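Local coordinates for ribonuclease (Chelonia mydas, PDB 2ZPO), which probably cleaves single- and double-stranded RNA on the 3' side of pyrimidine nucleotides, as a secreted member of the pancreatic ribonuclease family, at residues 8-13 with 32-36; 22-27 with 92-98; 42-48 with 77-83. All coordinates share one frame; numbering follows the deposited sequence. Where two conformers were deposited one is given.

Contact 1 of 3, residues 8-13 with 32-36; sequences LRQHVD and RRGMT. With SO4 (sulfate ion), chain B.
Arg33 and Gly34, in the Schellman motif that ends helix 22-32, meet Arg9 and the C-terminal end of helix 3-11, which carries the histidine that, by similarity, acts as proton acceptor in pancreatic ribonucleases. The motif is identified by the positive phi of Gly34 and by bonds from Met35 N to Met30 O and from Gly34 N to Gln31 O. A CB on Gly34 would jam against the carbonyl of Arg33 and sit tight on Arg9 NH1. Arg33 does most of the joining. With CG beside the backbone N (chi1 -63°), its chain bends at chi2 (-59°), which curls CB, CG and CD round Arg9 O and brings the guanidinium to the last turn of the helix. NH1 donates both to Arg9 O (2.8 Å) and to Val12 O (2.8 Å), and NH2 adds a second bond to Val12 O (3.0 Å). That carbonyl is thus gripped end-on by two nitrogens: NH2 lies in its plane on a lone pair, while NH1 stands above it. A positive group at this helix end probably also suits the local dipole. Asp13 OD1 forms a long salt bridge to Arg33 NH2 (3.5 Å) with the two planes nearly perpendicular; the stronger partner of the aspartate is Tyr25 OH, on OD2, and Thr17 OG1 also bonds OD1. In return Arg9 NH1 reaches Arg33 O (3.0 Å), in the carbonyl plane, while its NE pairs with Glu1. Met35 CE rests 3.6 Å from Gln10 O. His11 points away from the loop. Its ND1 is fixed by Thr45 O, and a sulfate shared with His114 and Tyr115 probably marks the phosphate position: His11 NE2 donates to sulfate O1, at the ring edge, at 2.9 Å and 158°.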
loop_
_atom_site.group_PDB
_atom_site.type_symbol
_atom_site.label_atom_id
_atom_site.label_comp_id
_atom_site.label_asym_id
_atom_site.label_seq_id
_atom_site.Cartn_x
_atom_site.Cartn_y
_atom_site.Cartn_z
ATOM N N LEU A 8 6.636 4.700 0.520
ATOM C CA LEU A 8 7.317 3.446 0.828
ATOM C C LEU A 8 6.918 2.901 2.203
ATOM O O LEU A 8 6.697 1.711 2.355
ATOM C CB LEU A 8 8.842 3.630 0.785
ATOM C CG LEU A 8 9.449 4.104 -0.528
ATOM C CD1 LEU A 8 10.966 3.996 -0.394
ATOM C CD2 LEU A 8 8.971 3.331 -1.727
ATOM N N ARG A 9 6.844 3.783 3.203
ATOM C CA ARG A 9 6.553 3.331 4.561
ATOM C C ARG A 9 5.166 2.716 4.646
ATOM O O ARG A 9 4.989 1.657 5.254
ATOM C CB ARG A 9 6.645 4.517 5.534
ATOM C CG ARG A 9 6.173 4.188 6.962
ATOM C CD ARG A 9 6.436 5.346 7.943
ATOM N NE ARG A 9 5.860 6.631 7.543
ATOM C CZ ARG A 9 4.601 6.992 7.777
ATOM N NH1 ARG A 9 3.782 6.162 8.402
ATOM N NH2 ARG A 9 4.165 8.188 7.379
ATOM N N GLN A 10 4.201 3.373 4.020
ATOM C CA GLN A 10 2.808 2.956 4.056
ATOM C C GLN A 10 2.486 1.777 3.106
ATOM O O GLN A 10 1.633 0.933 3.442
ATOM C CB GLN A 10 1.871 4.129 3.755
ATOM C CG GLN A 10 1.833 5.188 4.870
ATOM C CD GLN A 10 0.684 6.159 4.764
ATOM O OE1 GLN A 10 0.012 6.437 5.759
ATOM N NE2 GLN A 10 0.463 6.702 3.585
ATOM N N HIS A 11 3.183 1.701 1.962
ATOM C CA HIS A 11 2.698 0.835 0.858
ATOM C C HIS A 11 3.669 -0.174 0.242
ATOM O O HIS A 11 3.265 -0.941 -0.647
ATOM C CB HIS A 11 2.099 1.694 -0.261
ATOM C CG HIS A 11 0.942 2.540 0.175
ATOM N ND1 HIS A 11 -0.269 2.008 0.580
ATOM C CD2 HIS A 11 0.823 3.881 0.301
ATOM C CE1 HIS A 11 -1.090 2.990 0.915
ATOM N NE2 HIS A 11 -0.452 4.140 0.745
ATOM N N VAL A 12 4.931 -0.179 0.660
ATOM C CA VAL A 12 5.910 -1.081 0.055
ATOM C C VAL A 12 6.437 -2.076 1.109
ATOM O O VAL A 12 7.021 -1.676 2.134
ATOM C CB VAL A 12 7.065 -0.313 -0.658
ATOM C CG1 VAL A 12 8.085 -1.296 -1.231
ATOM C CG2 VAL A 12 6.516 0.618 -1.755
ATOM N N ASP A 13 6.223 -3.366 0.859
ATOM C CA ASP A 13 6.747 -4.406 1.743
ATOM C C ASP A 13 7.353 -5.476 0.868
ATOM O O ASP A 13 6.656 -6.365 0.388
ATOM C CB ASP A 13 5.656 -4.984 2.630
ATOM C CG ASP A 13 6.172 -6.091 3.540
ATOM O OD1 ASP A 13 7.318 -5.955 4.024
ATOM O OD2 ASP A 13 5.427 -7.069 3.761
ATOM N N ARG A 32 3.766 -1.580 12.844
ATOM C CA ARG A 32 5.198 -1.402 12.542
ATOM C C ARG A 32 5.447 -0.195 11.632
ATOM O O ARG A 32 6.426 0.567 11.812
ATOM C CB ARG A 32 5.781 -2.682 11.905
ATOM C CG ARG A 32 5.964 -3.860 12.866
ATOM C CD ARG A 32 6.418 -5.139 12.136
ATOM N NE ARG A 32 6.535 -6.282 13.052
ATOM C CZ ARG A 32 6.569 -7.556 12.664
ATOM N NH1 ARG A 32 6.482 -7.864 11.370
ATOM N NH2 ARG A 32 6.674 -8.532 13.565
ATOM N N ARG A 33 4.533 0.004 10.677
ATOM C CA ARG A 33 4.675 1.053 9.677
ATOM C C ARG A 33 4.062 2.397 10.079
ATOM O O ARG A 33 3.958 3.296 9.256
ATOM C CB ARG A 33 4.109 0.573 8.330
ATOM C CG ARG A 33 4.830 -0.605 7.737
ATOM C CD ARG A 33 6.319 -0.308 7.486
ATOM N NE ARG A 33 6.957 -1.445 6.810
ATOM C CZ ARG A 33 7.038 -1.579 5.481
ATOM N NH1 ARG A 33 6.541 -0.642 4.697
ATOM N NH2 ARG A 33 7.645 -2.632 4.948
ATOM N N GLY A 34 3.635 2.526 11.333
ATOM C CA GLY A 34 3.253 3.852 11.844
ATOM C C GLY A 34 1.817 4.235 11.562
ATOM O O GLY A 34 1.471 5.405 11.591
ATOM N N MET A 35 0.979 3.242 11.278
ATOM C CA MET A 35 -0.391 3.491 10.840
ATOM C C MET A 35 -1.488 3.197 11.894
ATOM O O MET A 35 -2.684 3.183 11.584
ATOM C CB MET A 35 -0.648 2.772 9.504
ATOM C CG MET A 35 -0.012 3.495 8.323
ATOM S SD MET A 35 -0.295 2.611 6.753
ATOM C CE MET A 35 0.805 1.218 6.968
ATOM N N THR A 36 -1.076 3.022 13.154
ATOM C CA THR A 36 -2.062 2.813 14.228
ATOM C C THR A 36 -1.955 3.832 15.371
ATOM O O THR A 36 -2.646 3.698 16.386
ATOM C CB THR A 36 -2.049 1.384 14.792
ATOM O OG1 THR A 36 -0.801 1.118 15.419
ATOM C CG2 THR A 36 -2.275 0.357 13.682
HETATM S S SO4 B . -2.016 7.347 0.687
HETATM O O1 SO4 B . -1.813 6.498 1.858
HETATM O O2 SO4 B . -3.297 8.051 0.759
HETATM O O3 SO4 B . -0.939 8.356 0.554
HETATM O O4 SO4 B . -2.075 6.511 -0.497
#

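Contact 2 of 3, residues 22-27 with 92-98; sequences TRTYCN and CNYNGGT. With GOL (glycerol), chain M; SO4 (sulfate ion), chain D.
With CG beside its backbone N (chi1 -74°), Asn27 turns its amide so that OD1 accepts from Tyr94 N at 2.7 Å, in the amide carbonyl plane with an N-H...O angle of 147°. Thr22 CG2, set opposite its own nitrogen, lies over the backbone of Gly96, 3.5 Å from its C atom. A CB on Gly96 would clash with this methyl and with Cys26 SG, so the glycine gives the helix room to come close. Between these points Cys26 CB packs on Tyr94 CB (3.6 Å), and Arg23 CG lies 3.3 Å from Tyr94 O. Replacing Asn27 by a leucine would remove the acceptor and would probably leave the Tyr94 N-H without its mate. Water 1 ties Asn27 O to Cys92 O. At the outer end a sulfate bridges the segments, taking Thr22 OG1 on its O1 (2.8 Å) and Thr98 OG1 on its O3 (2.7 Å), while a glycerol accepts from Thr22 N and Arg23 N. Both ligands probably came from the crystallisation liquor. The short helix and strand axes approach to 6.3 Å and cross at 116°; the Cys26-Cys81 disulfide carries helix 22-32 on to strand 69-83, next to strand 94-108, and Tyr94 OH reaches Lys41 O just before strand 43-47.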
loop_
_atom_site.group_PDB
_atom_site.type_symbol
_atom_site.label_atom_id
_atom_site.label_comp_id
_atom_site.label_asym_id
_atom_site.label_seq_id
_atom_site.Cartn_x
_atom_site.Cartn_y
_atom_site.Cartn_z
ATOM N N THR A 22 -2.938 -13.783 7.337
ATOM C CA THR A 22 -3.071 -12.406 6.842
ATOM C C THR A 22 -3.587 -11.425 7.897
ATOM O O THR A 22 -3.189 -10.267 7.926
ATOM C CB THR A 22 -3.939 -12.352 5.585
ATOM O OG1 THR A 22 -3.509 -13.364 4.670
ATOM C CG2 THR A 22 -3.798 -11.000 4.932
ATOM N N ARG A 23 -4.443 -11.895 8.795
ATOM C CA ARG A 23 -4.960 -11.056 9.865
ATOM C C ARG A 23 -3.768 -10.583 10.718
ATOM O O ARG A 23 -3.656 -9.394 11.036
ATOM C CB ARG A 23 -5.957 -11.884 10.686
ATOM C CG ARG A 23 -6.549 -11.236 11.888
ATOM C CD ARG A 23 -7.241 -12.295 12.771
ATOM N NE ARG A 23 -6.397 -12.605 13.936
ATOM C CZ ARG A 23 -5.729 -13.743 14.151
ATOM N NH1 ARG A 23 -5.785 -14.769 13.299
ATOM N NH2 ARG A 23 -5.007 -13.864 15.254
ATOM N N THR A 24 -2.868 -11.511 11.053
ATOM C CA THR A 24 -1.692 -11.200 11.861
ATOM C C THR A 24 -0.698 -10.324 11.077
ATOM O O THR A 24 -0.118 -9.403 11.640
ATOM C CB THR A 24 -0.952 -12.468 12.368
ATOM O OG1 THR A 24 -1.861 -13.343 13.073
ATOM C CG2 THR A 24 0.155 -12.085 13.294
ATOM N N TYR A 25 -0.491 -10.637 9.800
ATOM C CA TYR A 25 0.295 -9.768 8.916
ATOM C C TYR A 25 -0.199 -8.322 9.062
ATOM O O TYR A 25 0.574 -7.390 9.320
ATOM C CB TYR A 25 0.161 -10.220 7.461
ATOM C CG TYR A 25 0.889 -9.301 6.512
ATOM C CD1 TYR A 25 0.248 -8.187 5.975
ATOM C CD2 TYR A 25 2.221 -9.536 6.171
ATOM C CE1 TYR A 25 0.918 -7.343 5.111
ATOM C CE2 TYR A 25 2.924 -8.690 5.310
ATOM C CZ TYR A 25 2.266 -7.581 4.794
ATOM O OH TYR A 25 2.959 -6.735 3.950
ATOM N N CYS A 26 -1.503 -8.149 8.869
ATOM C CA CYS A 26 -2.084 -6.805 8.904
ATOM C C CYS A 26 -1.924 -6.112 10.259
ATOM O O CYS A 26 -1.528 -4.964 10.344
ATOM C CB CYS A 26 -3.536 -6.879 8.470
ATOM S SG CYS A 26 -3.738 -7.107 6.705
ATOM N N ASN A 27 -2.206 -6.849 11.334
ATOM C CA ASN A 27 -2.074 -6.298 12.649
ATOM C C ASN A 27 -0.640 -5.820 12.939
ATOM O O ASN A 27 -0.425 -4.708 13.428
ATOM C CB ASN A 27 -2.551 -7.340 13.661
ATOM C CG ASN A 27 -4.078 -7.473 13.674
ATOM O OD1 ASN A 27 -4.802 -6.529 13.296
ATOM N ND2 ASN A 27 -4.579 -8.619 14.142
ATOM N N CYS A 92 -6.294 -1.476 17.407
ATOM C CA CYS A 92 -6.566 -1.530 15.989
ATOM C C CYS A 92 -6.427 -2.970 15.531
ATOM O O CYS A 92 -5.309 -3.486 15.452
ATOM C CB CYS A 92 -5.528 -0.682 15.245
ATOM S SG CYS A 92 -5.439 1.024 15.799
ATOM N N ASN A 93 -7.551 -3.626 15.258
ATOM C CA ASN A 93 -7.558 -4.999 14.737
ATOM C C ASN A 93 -7.970 -5.028 13.286
ATOM O O ASN A 93 -8.935 -4.348 12.890
ATOM C CB ASN A 93 -8.502 -5.880 15.553
ATOM C CG ASN A 93 -7.993 -6.094 16.957
ATOM O OD1 ASN A 93 -6.983 -6.754 17.146
ATOM N ND2 ASN A 93 -8.676 -5.523 17.942
ATOM N N TYR A 94 -7.235 -5.787 12.479
ATOM C CA TYR A 94 -7.453 -5.794 11.035
ATOM C C TYR A 94 -7.839 -7.159 10.524
ATOM O O TYR A 94 -7.529 -8.162 11.156
ATOM C CB TYR A 94 -6.182 -5.309 10.295
ATOM C CG TYR A 94 -5.922 -3.836 10.531
ATOM C CD1 TYR A 94 -6.481 -2.866 9.683
ATOM C CD2 TYR A 94 -5.164 -3.408 11.616
ATOM C CE1 TYR A 94 -6.280 -1.521 9.909
ATOM C CE2 TYR A 94 -4.944 -2.036 11.851
ATOM C CZ TYR A 94 -5.514 -1.101 10.993
ATOM O OH TYR A 94 -5.310 0.250 11.215
ATOM N N ASN A 95 -8.546 -7.175 9.393
ATOM C CA ASN A 95 -8.677 -8.377 8.574
ATOM C C ASN A 95 -7.937 -8.078 7.270
ATOM O O ASN A 95 -7.638 -6.928 6.969
ATOM C CB ASN A 95 -10.141 -8.708 8.281
ATOM C CG ASN A 95 -10.929 -9.045 9.540
ATOM O OD1 ASN A 95 -10.536 -9.918 10.330
ATOM N ND2 ASN A 95 -12.033 -8.338 9.744
ATOM N N GLY A 96 -7.617 -9.117 6.507
ATOM C CA GLY A 96 -6.801 -8.904 5.320
ATOM C C GLY A 96 -7.083 -9.951 4.266
ATOM O O GLY A 96 -7.606 -11.014 4.574
ATOM N N GLY A 97 -6.768 -9.617 3.016
ATOM C CA GLY A 97 -6.773 -10.568 1.918
ATOM C C GLY A 97 -5.526 -10.350 1.085
ATOM O O GLY A 97 -4.893 -9.299 1.173
ATOM N N THR A 98 -5.173 -11.343 0.265
ATOM C CA THR A 98 -4.089 -11.175 -0.693
ATOM C C THR A 98 -4.613 -11.339 -2.121
ATOM O O THR A 98 -5.665 -11.960 -2.359
ATOM C CB THR A 98 -2.918 -12.141 -0.424
ATOM O OG1 THR A 98 -3.353 -13.509 -0.562
ATOM C CG2 THR A 98 -2.357 -11.948 0.979
HETATM C C1 GOL M . -6.441 -15.486 6.509
HETATM O O1 GOL M . -5.124 -16.000 6.434
HETATM C C2 GOL M . -6.500 -14.208 7.343
HETATM O O2 GOL M . -6.121 -14.520 8.657
HETATM C C3 GOL M . -7.887 -13.551 7.332
HETATM O O3 GOL M . -7.822 -12.207 7.790
HETATM S S SO4 D . -5.425 -14.847 1.859
HETATM O O1 SO4 D . -5.672 -14.116 3.109
HETATM O O2 SO4 D . -6.154 -14.226 0.730
HETATM O O3 SO4 D . -3.988 -14.903 1.619
HETATM O O4 SO4 D . -5.913 -16.227 2.007
HETATM O O HOH W 1 -2.476 -3.149 14.524
HETATM O O HOH W 2 -7.915 -8.898 13.695
#

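Contact 3 of 3, residues 42-48 with 77-83; sequences FTNTFVH and ALTTCRL. With SO4 (sulfate ion), chain F.
His48 and Thr79, Phe46 and Cys81, Val47 and Leu78 fit together across an antiparallel strand pair whose short axes run 163° apart. Six backbone bonds hold the register: two each for the Asn44-Cys81 and Phe46-Thr79 pairs, then Leu83 N to Phe42 O and His48 N to Ala77 O. On the face bearing Asn44 and Phe46, the Phe46 ring is a bump between two neighbours. Asn44 ND2 sits over its centre, 3.3 Å above the plane, and Cys81 SG abuts its edge in a sulfur-aromatic contact, 3.8 Å from CE2. Thr79 OG1, beside its backbone N (chi1 -55°), meets the edge of the His48 ring: NE2 and OG1 are 2.7 Å apart in a nearly straight hydrogen bond (174°). Arg16 also bonds that hydroxyl; Asp13 O on ND1 and Thr79 OG1 on NE2 hold the imidazole at both nitrogens and fix its rotation. Ala77 CB packs against the base of the His48 side chain, 3.9 Å from His48 CB. On the other face Leu78 CD2 lodges against both methyls of Val47, 3.7 Å from CG2, the two side chains pointing the same way. Further along, Thr45 and Thr80 share a weak hydroxyl contact, and Arg82 CG lies alongside Thr43 OG1 (3.4 Å). Beyond it the Arg82 guanidinium turns its edge to a sulfate, NE to O1 at 2.7 Å and NH2 to O3 at 2.8 Å. At the far end Leu83 CD2 packs obliquely on Phe42 CD1. The Thr43-Thr45 face holds substrate-binding residues by similarity, consistent with the pyrimidine site on the curled antiparallel sheet of pancreatic ribonucleases.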
loop_
_atom_site.group_PDB
_atom_site.type_symbol
_atom_site.label_atom_id
_atom_site.label_comp_id
_atom_site.label_asym_id
_atom_site.label_seq_id
_atom_site.Cartn_x
_atom_site.Cartn_y
_atom_site.Cartn_z
ATOM N N PHE A 42 -8.035 3.191 8.484
ATOM C CA PHE A 42 -9.126 2.290 8.127
ATOM C C PHE A 42 -8.718 1.159 7.175
ATOM O O PHE A 42 -9.110 0.004 7.377
ATOM C CB PHE A 42 -10.317 3.092 7.574
ATOM C CG PHE A 42 -11.148 3.747 8.646
ATOM C CD1 PHE A 42 -11.905 2.974 9.528
ATOM C CD2 PHE A 42 -11.185 5.135 8.772
ATOM C CE1 PHE A 42 -12.680 3.573 10.525
ATOM C CE2 PHE A 42 -11.960 5.744 9.766
ATOM C CZ PHE A 42 -12.706 4.953 10.642
ATOM N N THR A 43 -7.954 1.497 6.143
ATOM C CA THR A 43 -7.550 0.526 5.124
ATOM C C THR A 43 -6.189 0.881 4.585
ATOM O O THR A 43 -5.810 2.048 4.550
ATOM C CB THR A 43 -8.603 0.443 3.962
ATOM O OG1 THR A 43 -8.336 -0.679 3.127
ATOM C CG2 THR A 43 -8.574 1.701 3.115
ATOM N N ASN A 44 -5.451 -0.136 4.144
ATOM C CA ASN A 44 -4.145 0.088 3.551
ATOM C C ASN A 44 -3.729 -1.136 2.749
ATOM O O ASN A 44 -3.949 -2.267 3.185
ATOM C CB ASN A 44 -3.102 0.388 4.631
ATOM C CG ASN A 44 -1.769 0.803 4.051
ATOM O OD1 ASN A 44 -1.620 1.924 3.588
ATOM N ND2 ASN A 44 -0.784 -0.095 4.090
ATOM N N THR A 45 -3.192 -0.893 1.559
ATOM C CA THR A 45 -2.615 -1.945 0.745
ATOM C C THR A 45 -1.086 -1.908 0.785
ATOM O O THR A 45 -0.453 -0.849 0.580
ATOM C CB THR A 45 -3.098 -1.837 -0.719
ATOM O OG1 THR A 45 -4.529 -2.012 -0.756
ATOM C CG2 THR A 45 -2.400 -2.887 -1.597
ATOM N N PHE A 46 -0.496 -3.082 1.006
ATOM C CA PHE A 46 0.946 -3.259 0.916
ATOM C C PHE A 46 1.230 -3.916 -0.407
ATOM O O PHE A 46 0.591 -4.917 -0.767
ATOM C CB PHE A 46 1.437 -4.143 2.065
ATOM C CG PHE A 46 1.280 -3.493 3.419
ATOM C CD1 PHE A 46 2.214 -2.539 3.857
ATOM C CD2 PHE A 46 0.176 -3.792 4.232
ATOM C CE1 PHE A 46 2.068 -1.919 5.128
ATOM C CE2 PHE A 46 0.035 -3.187 5.498
ATOM C CZ PHE A 46 0.977 -2.249 5.936
ATOM N N VAL A 47 2.161 -3.333 -1.159
ATOM C CA VAL A 47 2.519 -3.878 -2.466
ATOM C C VAL A 47 3.843 -4.628 -2.285
ATOM O O VAL A 47 4.803 -4.060 -1.768
ATOM C CB VAL A 47 2.682 -2.746 -3.523
ATOM C CG1 VAL A 47 3.018 -3.347 -4.858
ATOM C CG2 VAL A 47 1.403 -1.867 -3.627
ATOM N N HIS A 48 3.909 -5.886 -2.749
ATOM C CA HIS A 48 5.122 -6.722 -2.577
ATOM C C HIS A 48 5.954 -6.708 -3.849
ATOM O O HIS A 48 6.079 -7.703 -4.575
ATOM C CB HIS A 48 4.749 -8.142 -2.123
ATOM C CG HIS A 48 3.768 -8.135 -0.998
ATOM N ND1 HIS A 48 3.988 -7.418 0.162
ATOM C CD2 HIS A 48 2.526 -8.674 -0.885
ATOM C CE1 HIS A 48 2.939 -7.552 0.960
ATOM N NE2 HIS A 48 2.042 -8.309 0.347
ATOM N N ALA A 77 1.908 -8.682 -6.481
ATOM C CA ALA A 77 1.418 -9.313 -5.252
ATOM C C ALA A 77 1.031 -8.182 -4.284
ATOM O O ALA A 77 1.809 -7.247 -4.048
ATOM C CB ALA A 77 2.498 -10.177 -4.630
ATOM N N LEU A 78 -0.162 -8.285 -3.704
ATOM C CA LEU A 78 -0.721 -7.280 -2.784
ATOM C C LEU A 78 -1.276 -7.921 -1.535
ATOM O O LEU A 78 -1.780 -9.051 -1.585
ATOM C CB LEU A 78 -1.883 -6.537 -3.449
ATOM C CG LEU A 78 -1.673 -5.881 -4.802
ATOM C CD1 LEU A 78 -2.960 -5.242 -5.248
ATOM C CD2 LEU A 78 -0.553 -4.830 -4.745
ATOM N N THR A 79 -1.177 -7.209 -0.417
ATOM C CA THR A 79 -1.979 -7.554 0.755
ATOM C C THR A 79 -2.775 -6.317 1.137
ATOM O O THR A 79 -2.207 -5.215 1.287
ATOM C CB THR A 79 -1.112 -7.987 1.943
ATOM O OG1 THR A 79 -0.270 -9.064 1.515
ATOM C CG2 THR A 79 -1.990 -8.460 3.138
ATOM N N THR A 80 -4.077 -6.508 1.308
ATOM C CA THR A 80 -4.989 -5.419 1.642
ATOM C C THR A 80 -5.523 -5.653 3.037
ATOM O O THR A 80 -6.032 -6.740 3.335
ATOM C CB THR A 80 -6.123 -5.271 0.583
ATOM O OG1 THR A 80 -5.533 -5.186 -0.722
ATOM C CG2 THR A 80 -6.908 -4.030 0.838
ATOM N N CYS A 81 -5.380 -4.634 3.886
ATOM C CA CYS A 81 -5.798 -4.685 5.273
ATOM C C CYS A 81 -6.952 -3.714 5.480
ATOM O O CYS A 81 -6.881 -2.578 5.025
ATOM C CB CYS A 81 -4.632 -4.283 6.181
ATOM S SG CYS A 81 -3.152 -5.291 5.935
ATOM N N ARG A 82 -7.997 -4.183 6.160
ATOM C CA ARG A 82 -9.179 -3.374 6.463
ATOM C C ARG A 82 -9.498 -3.539 7.950
ATOM O O ARG A 82 -9.519 -4.643 8.472
ATOM C CB ARG A 82 -10.373 -3.796 5.598
ATOM C CG ARG A 82 -10.317 -3.235 4.170
ATOM C CD ARG A 82 -11.410 -3.800 3.248
ATOM N NE ARG A 82 -12.770 -3.360 3.592
ATOM C CZ ARG A 82 -13.375 -2.273 3.094
ATOM N NH1 ARG A 82 -12.743 -1.475 2.245
ATOM N NH2 ARG A 82 -14.619 -1.972 3.476
ATOM N N LEU A 83 -9.719 -2.406 8.611
ATOM C CA LEU A 83 -9.974 -2.340 10.044
ATOM C C LEU A 83 -11.255 -3.077 10.388
ATOM O O LEU A 83 -12.261 -2.948 9.682
ATOM C CB LEU A 83 -10.123 -0.880 10.458
ATOM C CG LEU A 83 -10.107 -0.544 11.957
ATOM C CD1 LEU A 83 -8.746 -0.819 12.611
ATOM C CD2 LEU A 83 -10.497 0.901 12.145
HETATM S S SO4 F . -14.933 -5.415 4.962
HETATM O O1 SO4 F . -13.769 -4.853 5.643
HETATM O O2 SO4 F . -15.702 -6.236 5.894
HETATM O O3 SO4 F . -15.774 -4.327 4.467
HETATM O O4 SO4 F . -14.496 -6.253 3.848
HETATM O O HOH W 3 4.896 -8.355 -7.062
#

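Overall arrangement
Contact 3 lies nearest the middle of the chain, about 5 Å from centre to centre, and contact 1 is likewise partly buried, whereas contact 2, about 13 Å out, is a surface contact with waters and crystallisation ligands. Their chemistry follows: arginine nitrogens on carbonyls in contact 1, one hydrogen bond to a side-chain amide oxygen and glycine packing in contact 2, apolar and aromatic fits plus hydroxyl and imidazole bonds on a backbone ladder in contact 3. Helix 22-32 supplies contact 2 and leads into the loop of contact 1. Contacts 2 and 3 share the sheet and the Cys26-Cys81 disulfide, while a probable hydrogen bond from Val47 N to His11 O joins contacts 1 and 3 beside the probable active site.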